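Local coordinates for protein predicted metal-dependent hydrolase of the TIM-barrel fold (Lactobacillus casei, PDB 2QPX) that binds two zinc ions in a TIM-barrel active site and is probably a metal-dependent hydrolase of the amidohydrolase type, its substrate being unknown, at residues Leu14-His20 / Phe95-Asp101; His269-Tyr274 / Glu303-Ala308; Leu282-Leu288 / Arg312-Asp318. Where two conformers were deposited one is given. Residue numbers count along the deposited sequence, not the author numbering.

Contact 1 (Leu14-His20 / Phe95-Asp101). With ZN (zinc ion), chain B.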
loop_
_atom_site.group_PDB
_atom_site.type_symbol
_atom_site.label_atom_id
_atom_site.label_comp_id
_atom_site.label_asym_id
_atom_site.label_seq_id
_atom_site.Cartn_x
_atom_site.Cartn_y
_atom_site.Cartn_z
ATOM N N LEU A 14 15.706 9.768 -23.826
ATOM C CA LEU A 14 14.869 10.193 -22.675
ATOM C C LEU A 14 14.487 11.631 -22.819
ATOM O O LEU A 14 15.349 12.486 -23.034
ATOM C CB LEU A 14 15.642 10.010 -21.346
ATOM C CG LEU A 14 16.065 8.583 -20.988
ATOM C CD1 LEU A 14 17.063 8.602 -19.818
ATOM C CD2 LEU A 14 14.836 7.672 -20.686
ATOM N N LEU A 15 13.192 11.908 -22.661
ATOM C CA LEU A 15 12.707 13.282 -22.532
ATOM C C LEU A 15 12.348 13.412 -21.057
ATOM O O LEU A 15 11.379 12.798 -20.605
ATOM C CB LEU A 15 11.508 13.545 -23.438
ATOM C CG LEU A 15 11.165 15.012 -23.713
ATOM C CD1 LEU A 15 9.977 15.149 -24.707
ATOM C CD2 LEU A 15 10.910 15.869 -22.406
ATOM N N ASP A 16 13.159 14.171 -20.327
ATOM C CA ASP A 16 12.967 14.299 -18.877
ATOM C C ASP A 16 11.941 15.412 -18.668
ATOM O O ASP A 16 12.283 16.597 -18.636
ATOM C CB ASP A 16 14.281 14.640 -18.175
ATOM C CG ASP A 16 14.250 14.383 -16.674
ATOM O OD1 ASP A 16 13.135 14.291 -16.099
ATOM O OD2 ASP A 16 15.375 14.333 -16.087
ATOM N N HIS A 17 10.683 15.001 -18.489
ATOM C CA HIS A 17 9.568 15.970 -18.542
ATOM C C HIS A 17 9.403 16.800 -17.265
ATOM O O HIS A 17 8.640 17.771 -17.277
ATOM C CB HIS A 17 8.239 15.306 -18.960
ATOM C CG HIS A 17 7.507 14.744 -17.807
ATOM N ND1 HIS A 17 6.447 15.402 -17.218
ATOM C CD2 HIS A 17 7.749 13.635 -17.058
ATOM C CE1 HIS A 17 6.099 14.736 -16.129
ATOM N NE2 HIS A 17 6.854 13.650 -16.012
ATOM N N HIS A 18 10.087 16.419 -16.189
ATOM C CA HIS A 18 10.057 17.176 -14.964
ATOM C C HIS A 18 11.370 17.039 -14.214
ATOM O O HIS A 18 11.664 15.967 -13.663
ATOM C CB HIS A 18 8.906 16.739 -14.055
ATOM C CG HIS A 18 8.928 17.461 -12.750
ATOM N ND1 HIS A 18 8.410 18.729 -12.587
ATOM C CD2 HIS A 18 9.479 17.122 -11.566
ATOM C CE1 HIS A 18 8.617 19.127 -11.339
ATOM N NE2 HIS A 18 9.286 18.180 -10.704
ATOM N N CYS A 19 12.101 18.146 -14.117
ATOM C CA CYS A 19 13.375 18.160 -13.408
ATOM C C CYS A 19 13.689 19.596 -12.999
ATOM O O CYS A 19 12.847 20.479 -13.109
ATOM C CB CYS A 19 14.468 17.487 -14.263
ATOM S SG CYS A 19 14.678 18.268 -15.886
ATOM N N HIS A 20 14.905 19.829 -12.532
ATOM C CA HIS A 20 15.237 21.031 -11.792
ATOM C C HIS A 20 16.666 21.538 -12.114
ATOM O O HIS A 20 17.522 20.826 -12.681
ATOM C CB HIS A 20 15.097 20.752 -10.302
ATOM C CG HIS A 20 13.674 20.510 -9.876
ATOM N ND1 HIS A 20 12.725 21.504 -9.880
ATOM C CD2 HIS A 20 13.041 19.386 -9.443
ATOM C CE1 HIS A 20 11.552 20.992 -9.502
ATOM N NE2 HIS A 20 11.717 19.707 -9.224
ATOM N N PHE A 95 19.822 11.202 -22.667
ATOM C CA PHE A 95 18.900 12.318 -22.461
ATOM C C PHE A 95 18.883 13.195 -23.708
ATOM O O PHE A 95 19.936 13.529 -24.255
ATOM C CB PHE A 95 19.323 13.173 -21.274
ATOM C CG PHE A 95 19.023 12.601 -19.903
ATOM C CD1 PHE A 95 19.865 11.672 -19.309
ATOM C CD2 PHE A 95 17.920 13.034 -19.169
ATOM C CE1 PHE A 95 19.662 11.223 -18.025
ATOM C CE2 PHE A 95 17.722 12.575 -17.876
ATOM C CZ PHE A 95 18.553 11.661 -17.315
ATOM N N LYS A 96 17.698 13.584 -24.146
ATOM C CA LYS A 96 17.569 14.480 -25.307
ATOM C C LYS A 96 16.906 15.817 -25.025
ATOM O O LYS A 96 17.010 16.729 -25.831
ATOM C CB LYS A 96 16.858 13.775 -26.466
ATOM C CG LYS A 96 17.640 12.580 -27.030
ATOM C CD LYS A 96 18.991 12.959 -27.603
ATOM C CE LYS A 96 19.687 11.690 -28.120
ATOM N NZ LYS A 96 20.972 12.047 -28.750
ATOM N N GLU A 97 16.224 15.971 -23.888
ATOM C CA GLU A 97 15.625 17.264 -23.519
ATOM C C GLU A 97 15.324 17.252 -22.029
ATOM O O GLU A 97 14.973 16.205 -21.509
ATOM C CB GLU A 97 14.357 17.547 -24.324
ATOM C CG GLU A 97 13.862 18.980 -24.192
ATOM C CD GLU A 97 12.622 19.282 -24.954
ATOM O OE1 GLU A 97 11.813 18.359 -25.160
ATOM O OE2 GLU A 97 12.473 20.472 -25.342
ATOM N N LEU A 98 15.450 18.416 -21.391
ATOM C CA LEU A 98 15.035 18.638 -20.018
ATOM C C LEU A 98 13.952 19.686 -19.970
ATOM O O LEU A 98 14.105 20.758 -20.547
ATOM C CB LEU A 98 16.200 19.133 -19.184
ATOM C CG LEU A 98 17.498 18.283 -19.189
ATOM C CD1 LEU A 98 18.523 18.934 -18.224
ATOM C CD2 LEU A 98 17.282 16.782 -18.979
ATOM N N LEU A 99 12.868 19.397 -19.241
ATOM C CA LEU A 99 11.861 20.407 -18.927
ATOM C C LEU A 99 11.983 20.724 -17.433
ATOM O O LEU A 99 11.654 19.893 -16.587
ATOM C CB LEU A 99 10.449 19.930 -19.290
ATOM C CG LEU A 99 10.258 19.251 -20.652
ATOM C CD1 LEU A 99 8.773 18.930 -20.925
ATOM C CD2 LEU A 99 10.849 20.112 -21.757
ATOM N N ILE A 100 12.478 21.917 -17.126
ATOM C CA ILE A 100 12.827 22.330 -15.778
ATOM C C ILE A 100 11.703 23.190 -15.164
ATOM O O ILE A 100 11.281 24.209 -15.724
ATOM C CB ILE A 100 14.133 23.120 -15.729
ATOM C CG1 ILE A 100 15.316 22.151 -16.006
ATOM C CG2 ILE A 100 14.289 23.866 -14.401
ATOM C CD1 ILE A 100 16.706 22.763 -16.013
ATOM N N ASP A 101 11.217 22.728 -14.014
ATOM C CA ASP A 101 10.320 23.500 -13.159
ATOM C C ASP A 101 11.168 24.600 -12.511
ATOM O O ASP A 101 11.983 24.346 -11.622
ATOM C CB ASP A 101 9.691 22.566 -12.120
ATOM C CG ASP A 101 8.974 23.298 -10.992
ATOM O OD1 ASP A 101 8.891 24.534 -10.923
ATOM O OD2 ASP A 101 8.513 22.527 -10.145
HETATM ZN ZN ZN B . 10.130 18.429 -8.791
HETATM O O HOH W 1 14.436 23.864 -10.550
HETATM O O HOH W 2 9.942 17.691 -6.865
#

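Contact 2 (His269-Tyr274 / Glu303-Ala308)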
loop_
_atom_site.group_PDB
_atom_site.type_symbol
_atom_site.label_atom_id
_atom_site.label_comp_id
_atom_site.label_asym_id
_atom_site.label_seq_id
_atom_site.Cartn_x
_atom_site.Cartn_y
_atom_site.Cartn_z
ATOM N N HIS A 269 1.601 5.166 -6.083
ATOM C CA HIS A 269 1.747 4.839 -7.498
ATOM C C HIS A 269 0.700 3.851 -8.034
ATOM O O HIS A 269 0.302 3.998 -9.193
ATOM C CB HIS A 269 3.187 4.400 -7.782
ATOM C CG HIS A 269 3.652 3.320 -6.877
ATOM N ND1 HIS A 269 4.001 3.553 -5.565
ATOM C CD2 HIS A 269 3.693 1.970 -7.057
ATOM C CE1 HIS A 269 4.273 2.388 -4.988
ATOM N NE2 HIS A 269 4.115 1.415 -5.883
ATOM N N ARG A 270 0.192 2.914 -7.235
ATOM C CA ARG A 270 -0.905 2.060 -7.712
ATOM C C ARG A 270 -2.158 2.918 -7.917
ATOM O O ARG A 270 -2.929 2.718 -8.823
ATOM C CB ARG A 270 -1.212 0.890 -6.765
ATOM C CG ARG A 270 -0.255 -0.299 -6.880
ATOM C CD ARG A 270 -0.613 -1.465 -5.914
ATOM N NE ARG A 270 0.068 -2.728 -6.294
ATOM C CZ ARG A 270 0.405 -3.705 -5.455
ATOM N NH1 ARG A 270 0.269 -3.561 -4.142
ATOM N NH2 ARG A 270 0.940 -4.816 -5.925
ATOM N N GLU A 271 -2.364 3.874 -7.038
ATOM C CA GLU A 271 -3.523 4.755 -7.133
ATOM C C GLU A 271 -3.415 5.601 -8.395
ATOM O O GLU A 271 -4.401 5.763 -9.123
ATOM C CB GLU A 271 -3.679 5.616 -5.859
ATOM C CG GLU A 271 -4.121 4.890 -4.591
ATOM C CD GLU A 271 -3.049 4.115 -3.862
ATOM O OE1 GLU A 271 -1.877 4.070 -4.258
ATOM O OE2 GLU A 271 -3.426 3.512 -2.822
ATOM N N ALA A 272 -2.232 6.152 -8.660
ATOM C CA ALA A 272 -2.014 6.962 -9.847
ATOM C C ALA A 272 -2.250 6.158 -11.121
ATOM O O ALA A 272 -2.894 6.638 -12.017
ATOM C CB ALA A 272 -0.577 7.541 -9.850
ATOM N N GLY A 273 -1.749 4.927 -11.185
ATOM C CA GLY A 273 -1.940 4.084 -12.357
ATOM C C GLY A 273 -3.388 3.696 -12.564
ATOM O O GLY A 273 -3.875 3.657 -13.701
ATOM N N TYR A 274 -4.081 3.398 -11.472
ATOM C CA TYR A 274 -5.533 3.209 -11.505
ATOM C C TYR A 274 -6.223 4.433 -12.112
ATOM O O TYR A 274 -7.041 4.300 -13.042
ATOM C CB TYR A 274 -6.088 2.867 -10.107
ATOM C CG TYR A 274 -7.580 3.079 -10.062
ATOM C CD1 TYR A 274 -8.432 2.206 -10.695
ATOM C CD2 TYR A 274 -8.104 4.245 -9.505
ATOM C CE1 TYR A 274 -9.801 2.483 -10.752
ATOM C CE2 TYR A 274 -9.453 4.513 -9.535
ATOM C CZ TYR A 274 -10.291 3.637 -10.149
ATOM O OH TYR A 274 -11.641 3.915 -10.201
ATOM N N GLU A 303 4.493 -2.283 -9.967
ATOM C CA GLU A 303 3.244 -2.017 -9.249
ATOM C C GLU A 303 2.446 -0.895 -9.940
ATOM O O GLU A 303 1.230 -0.997 -10.101
ATOM C CB GLU A 303 3.513 -1.639 -7.788
ATOM C CG GLU A 303 4.008 -2.772 -6.902
ATOM C CD GLU A 303 4.577 -2.293 -5.566
ATOM O OE1 GLU A 303 4.198 -1.193 -5.098
ATOM O OE2 GLU A 303 5.437 -3.023 -4.985
ATOM N N ALA A 304 3.177 0.124 -10.383
ATOM C CA ALA A 304 2.617 1.304 -11.044
ATOM C C ALA A 304 1.845 0.984 -12.322
ATOM O O ALA A 304 0.888 1.674 -12.648
ATOM C CB ALA A 304 3.745 2.333 -11.339
ATOM N N VAL A 305 2.275 -0.040 -13.050
ATOM C CA VAL A 305 1.658 -0.388 -14.333
ATOM C C VAL A 305 0.725 -1.598 -14.300
ATOM O O VAL A 305 0.324 -2.117 -15.342
ATOM C CB VAL A 305 2.752 -0.567 -15.426
ATOM C CG1 VAL A 305 3.537 0.731 -15.638
ATOM C CG2 VAL A 305 3.692 -1.742 -15.153
ATOM N N GLU A 306 0.340 -2.061 -13.119
ATOM C CA GLU A 306 -0.605 -3.184 -13.027
ATOM C C GLU A 306 -1.917 -2.907 -13.758
ATOM O O GLU A 306 -2.453 -3.799 -14.433
ATOM C CB GLU A 306 -0.843 -3.527 -11.541
ATOM C CG GLU A 306 0.342 -4.208 -10.930
ATOM C CD GLU A 306 0.313 -4.319 -9.425
ATOM O OE1 GLU A 306 -0.549 -3.698 -8.770
ATOM O OE2 GLU A 306 1.179 -5.060 -8.870
ATOM N N LEU A 307 -2.433 -1.682 -13.657
ATOM C CA LEU A 307 -3.660 -1.285 -14.332
ATOM C C LEU A 307 -3.492 -0.182 -15.351
ATOM O O LEU A 307 -4.342 0.007 -16.168
ATOM C CB LEU A 307 -4.715 -0.792 -13.328
ATOM C CG LEU A 307 -5.241 -1.784 -12.297
ATOM C CD1 LEU A 307 -6.268 -1.108 -11.381
ATOM C CD2 LEU A 307 -5.811 -3.027 -12.953
ATOM N N ALA A 308 -2.420 0.593 -15.295
ATOM C CA ALA A 308 -2.300 1.736 -16.187
ATOM C C ALA A 308 -2.098 1.314 -17.628
ATOM O O ALA A 308 -1.416 0.320 -17.906
ATOM C CB ALA A 308 -1.050 2.588 -15.783
#

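Contact 3 (Leu282-Leu288 / Arg312-Asp318). With ZN (zinc ion), chain B.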
loop_
_atom_site.group_PDB
_atom_site.type_symbol
_atom_site.label_atom_id
_atom_site.label_comp_id
_atom_site.label_asym_id
_atom_site.label_seq_id
_atom_site.Cartn_x
_atom_site.Cartn_y
_atom_site.Cartn_z
ATOM N N LEU A 282 -4.753 11.780 -18.349
ATOM C CA LEU A 282 -4.116 11.683 -17.025
ATOM C C LEU A 282 -2.875 10.811 -17.134
ATOM O O LEU A 282 -2.947 9.625 -17.460
ATOM C CB LEU A 282 -5.063 11.118 -15.960
ATOM C CG LEU A 282 -4.570 11.211 -14.496
ATOM C CD1 LEU A 282 -3.559 10.104 -14.109
ATOM C CD2 LEU A 282 -3.986 12.603 -14.193
ATOM N N TYR A 283 -1.743 11.429 -16.858
ATOM C CA TYR A 283 -0.413 10.835 -16.994
ATOM C C TYR A 283 0.278 10.829 -15.648
ATOM O O TYR A 283 -0.150 11.527 -14.733
ATOM C CB TYR A 283 0.401 11.627 -18.008
ATOM C CG TYR A 283 -0.259 11.741 -19.368
ATOM C CD1 TYR A 283 -1.230 12.699 -19.616
ATOM C CD2 TYR A 283 0.072 10.839 -20.387
ATOM C CE1 TYR A 283 -1.868 12.798 -20.844
ATOM C CE2 TYR A 283 -0.546 10.905 -21.607
ATOM C CZ TYR A 283 -1.495 11.891 -21.845
ATOM O OH TYR A 283 -2.121 11.929 -23.082
ATOM N N PHE A 284 1.349 10.060 -15.532
ATOM C CA PHE A 284 2.085 10.013 -14.271
ATOM C C PHE A 284 3.502 9.528 -14.480
ATOM O O PHE A 284 3.826 8.957 -15.516
ATOM C CB PHE A 284 1.339 9.189 -13.218
ATOM C CG PHE A 284 1.343 7.725 -13.457
ATOM C CD1 PHE A 284 0.578 7.167 -14.467
ATOM C CD2 PHE A 284 2.035 6.870 -12.629
ATOM C CE1 PHE A 284 0.556 5.807 -14.655
ATOM C CE2 PHE A 284 1.976 5.505 -12.831
ATOM C CZ PHE A 284 1.237 4.989 -13.838
ATOM N N ASP A 285 4.321 9.753 -13.460
ATOM C CA ASP A 285 5.687 9.236 -13.413
ATOM C C ASP A 285 6.024 8.701 -12.038
ATOM O O ASP A 285 5.247 8.880 -11.095
ATOM C CB ASP A 285 6.684 10.281 -13.946
ATOM C CG ASP A 285 6.912 11.445 -13.027
ATOM O OD1 ASP A 285 7.206 11.216 -11.844
ATOM O OD2 ASP A 285 6.827 12.605 -13.495
ATOM N N ILE A 286 7.205 8.054 -11.908
ATOM C CA ILE A 286 7.738 7.607 -10.595
ATOM C C ILE A 286 9.104 8.243 -10.320
ATOM O O ILE A 286 9.996 7.691 -9.718
ATOM C CB ILE A 286 7.795 6.078 -10.457
ATOM C CG1 ILE A 286 8.679 5.449 -11.561
ATOM C CG2 ILE A 286 6.369 5.488 -10.458
ATOM C CD1 ILE A 286 9.166 4.000 -11.247
ATOM N N SER A 287 9.228 9.482 -10.785
ATOM C CA SER A 287 10.376 10.339 -10.515
ATOM C C SER A 287 10.552 10.538 -8.980
ATOM O O SER A 287 9.616 10.337 -8.197
ATOM C CB SER A 287 10.215 11.631 -11.283
ATOM O OG SER A 287 9.170 12.413 -10.731
ATOM N N LEU A 288 11.778 10.863 -8.552
ATOM C CA LEU A 288 12.126 11.034 -7.129
ATOM C C LEU A 288 12.250 9.720 -6.352
ATOM O O LEU A 288 13.244 9.502 -5.652
ATOM C CB LEU A 288 11.181 12.049 -6.436
ATOM C CG LEU A 288 11.814 12.717 -5.192
ATOM C CD1 LEU A 288 13.099 13.553 -5.541
ATOM C CD2 LEU A 288 10.766 13.585 -4.439
ATOM N N ARG A 312 0.467 5.999 -20.668
ATOM C CA ARG A 312 0.198 7.060 -19.688
ATOM C C ARG A 312 1.303 7.287 -18.670
ATOM O O ARG A 312 1.254 8.280 -17.933
ATOM C CB ARG A 312 -1.098 6.780 -18.953
ATOM C CG ARG A 312 -2.373 6.856 -19.856
ATOM C CD ARG A 312 -2.650 8.245 -20.420
ATOM N NE ARG A 312 -3.995 8.248 -20.980
ATOM C CZ ARG A 312 -5.104 8.323 -20.250
ATOM N NH1 ARG A 312 -5.038 8.604 -18.947
ATOM N NH2 ARG A 312 -6.272 8.155 -20.829
ATOM N N ILE A 313 2.269 6.363 -18.606
ATOM C CA ILE A 313 3.395 6.466 -17.666
ATOM C C ILE A 313 4.589 7.099 -18.407
ATOM O O ILE A 313 4.847 6.796 -19.565
ATOM C CB ILE A 313 3.693 5.130 -16.885
ATOM C CG1 ILE A 313 4.608 5.402 -15.667
ATOM C CG2 ILE A 313 4.241 4.065 -17.817
ATOM C CD1 ILE A 313 4.815 4.201 -14.688
ATOM N N LEU A 314 5.281 8.015 -17.732
ATOM C CA LEU A 314 6.358 8.827 -18.338
ATOM C C LEU A 314 7.655 8.640 -17.556
ATOM O O LEU A 314 7.641 8.399 -16.359
ATOM C CB LEU A 314 6.021 10.331 -18.268
ATOM C CG LEU A 314 4.646 10.772 -18.782
ATOM C CD1 LEU A 314 4.432 12.294 -18.579
ATOM C CD2 LEU A 314 4.446 10.374 -20.248
ATOM N N PHE A 315 8.785 8.788 -18.243
ATOM C CA PHE A 315 10.063 9.000 -17.563
ATOM C C PHE A 315 10.200 10.461 -17.087
ATOM O O PHE A 315 9.987 11.405 -17.845
ATOM C CB PHE A 315 11.268 8.736 -18.468
ATOM C CG PHE A 315 12.564 9.150 -17.851
ATOM C CD1 PHE A 315 13.103 8.422 -16.802
ATOM C CD2 PHE A 315 13.201 10.311 -18.254
ATOM C CE1 PHE A 315 14.254 8.834 -16.190
ATOM C CE2 PHE A 315 14.366 10.748 -17.616
ATOM C CZ PHE A 315 14.887 9.996 -16.628
ATOM N N ALA A 316 10.612 10.611 -15.823
ATOM C CA ALA A 316 11.199 11.837 -15.323
ATOM C C ALA A 316 12.191 11.473 -14.243
ATOM O O ALA A 316 12.093 10.418 -13.637
ATOM C CB ALA A 316 10.157 12.832 -14.737
ATOM N N SER A 317 13.165 12.355 -14.021
ATOM C CA SER A 317 14.122 12.209 -12.918
ATOM C C SER A 317 13.741 12.942 -11.637
ATOM O O SER A 317 14.074 12.506 -10.533
ATOM C CB SER A 317 15.515 12.709 -13.364
ATOM O OG SER A 317 15.505 14.113 -13.579
ATOM N N ASP A 318 13.050 14.069 -11.766
ATOM C CA ASP A 318 12.909 15.011 -10.656
ATOM C C ASP A 318 14.271 15.463 -10.102
ATOM O O ASP A 318 14.360 15.916 -8.947
ATOM C CB ASP A 318 12.000 14.488 -9.494
ATOM C CG ASP A 318 11.493 15.621 -8.630
ATOM O OD1 ASP A 318 11.275 16.716 -9.157
ATOM O OD2 ASP A 318 11.267 15.456 -7.418
HETATM ZN ZN ZN B . 10.130 18.429 -8.791
HETATM O O HOH W 3 -3.081 8.665 -23.865
HETATM O O HOH W 4 9.282 8.103 -14.142
HETATM O O HOH W 2 9.942 17.691 -6.865
#

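Contact 1 (Leu14-His20 / Phe95-Asp101)
Two histidines of the first strand bind zinc: His18 NE2 and His20 NE2 each hold it at 2.1 Å, the His-X-His signature of amidohydrolases, and Asp318 and the carboxylated lysine at position 167 share the metal; His18 ND1 is held by Gln226. Backbone hydrogen bonds join the two parallel barrel strands, among them Lys96 N to Leu14 O (2.8 Å) and Asp101 N to Cys19 O (2.9 Å). Beta bulges shift the register between Leu14 and Leu15 and between Asp16 and Cys19, the second where the chain turns at His18. A water accepts from His20 ND1 (3.0 Å) and donates to Asp101 O (2.7 Å), tying the ligand ring to the neighbouring strand. Asp101 OD1 accepts from Gly103 N, and OD2 forms a salt bridge with Arg129 and a hydrogen bond with NZ of the modified lysine. Farther out, Leu14 CD1 lies over the Phe95 ring, 4.1 Å from its centroid, a CH-pi contact. Leu15 CD2 meets Leu99 CG at 3.9 Å. The chemistry implies a division of roles: along a ladder bulged at both ends, segment 14-20 delivers two zinc ligands, while strand 95-101 adds Asp101 in the second shell.

Contact 2 (His269-Tyr274 / Glu303-Ala308)
Helix 269-278 runs past the end of helix 297-304, where Val305 is the first residue to leave helical geometry and the chain turns toward Ala308. The backbones come very close, Gly273 CA lying 4.5 Å from Ala308 CA and 3.7 Å from Ala304 O; a CB on Gly273 would run into that carbonyl oxygen. Both helices belong to the layer outside the barrel strands, Ala304 and Ala308 resting on Phe284 of strand 282-285. His269 NE2 donates to Glu303 OE1 at 2.7 Å. Arg270 forms a two-pronged salt bridge, with NE on Glu306 OE1 at 2.7 Å and NH2 on Glu306 OE2 at 3.0 Å, while Glu303 CG lies over a face of its guanidinium. Tyr274 CD1 touches Leu307 CD1 at 4.0 Å. Other subunits take up the same charges: Arg270 also bridges to Glu303 of the second subunit, Glu306 forms a salt bridge with Arg299 and a hydrogen bond with Tyr266 OH of that subunit, and Glu303 receives Arg270 of the third. Contact between a helix and the end of the next, with the turn that follows, thus doubles as trimer interface. Its chemistry implies that buried carboxylates here are balanced by arginines from more than one chain.

Contact 3 (Leu282-Leu288 / Arg312-Asp318)
Arg312 gives up most surface here, 109 Å², because its side chain folds back along the neighbouring strand: NH1 donates to Leu282 O at 2.8 Å, and CD lies over the Tyr283 ring, 4.0 Å from its centroid. The guanidinium also forms a salt bridge to Asp49 of the second subunit. Phe284, with 75 Å² covered, centres the short parallel ladder, its N bonding Arg312 O at 3.0 Å and its O accepting from Leu314 N at 2.8 Å. Ile313, at 64 Å², packs against it, with CG1 over the Phe284 ring, 4.0 Å from the centroid. Just beyond Leu314 direct pairing lapses and a water fills in, accepting from Ile286 N (3.1 Å) and Ala316 N (3.3 Å) and donating to Leu314 O (2.8 Å); the chains meet again through a weak bond from Leu288 N to Ser317 O (3.4 Å). Farther on, Asp318 OD1 binds zinc at 2.1 Å. In the barrel, strand 282-285 is flanked by strand 260-264 on its other edge, whereas segment 312-318 lies against strand 14-19, through Leu314, Ala316 and Ser317. Helix 349-367 covers Tyr283 and Leu314, and helix 323-342 packs on Ile286, Leu288 and Ser317.

How the contacts relate
As a worked example of barrel design, contacts 1 and 3 are inner-wall strand pairs near the chain's centre, and contact 2 lies in the outer helical layer, buried by neighbouring subunits. Contacts 1 and 3 meet directly, through Asp16 with Ser317 and His17 with Asp285, bringing the first and last barrel strands together; both supply ligands to one zinc and share its water. Contacts 2 and 3 join consecutive beta-alpha units, since each helix of contact 2 precedes a strand of contact 3, and Phe284 packs against Gly273, Ala304 and Ala308. Chemistry follows place: backbone ladders and metal ligands inside, salt bridges within and between chains outside, though Arg312 brings an interchain one to contact 3.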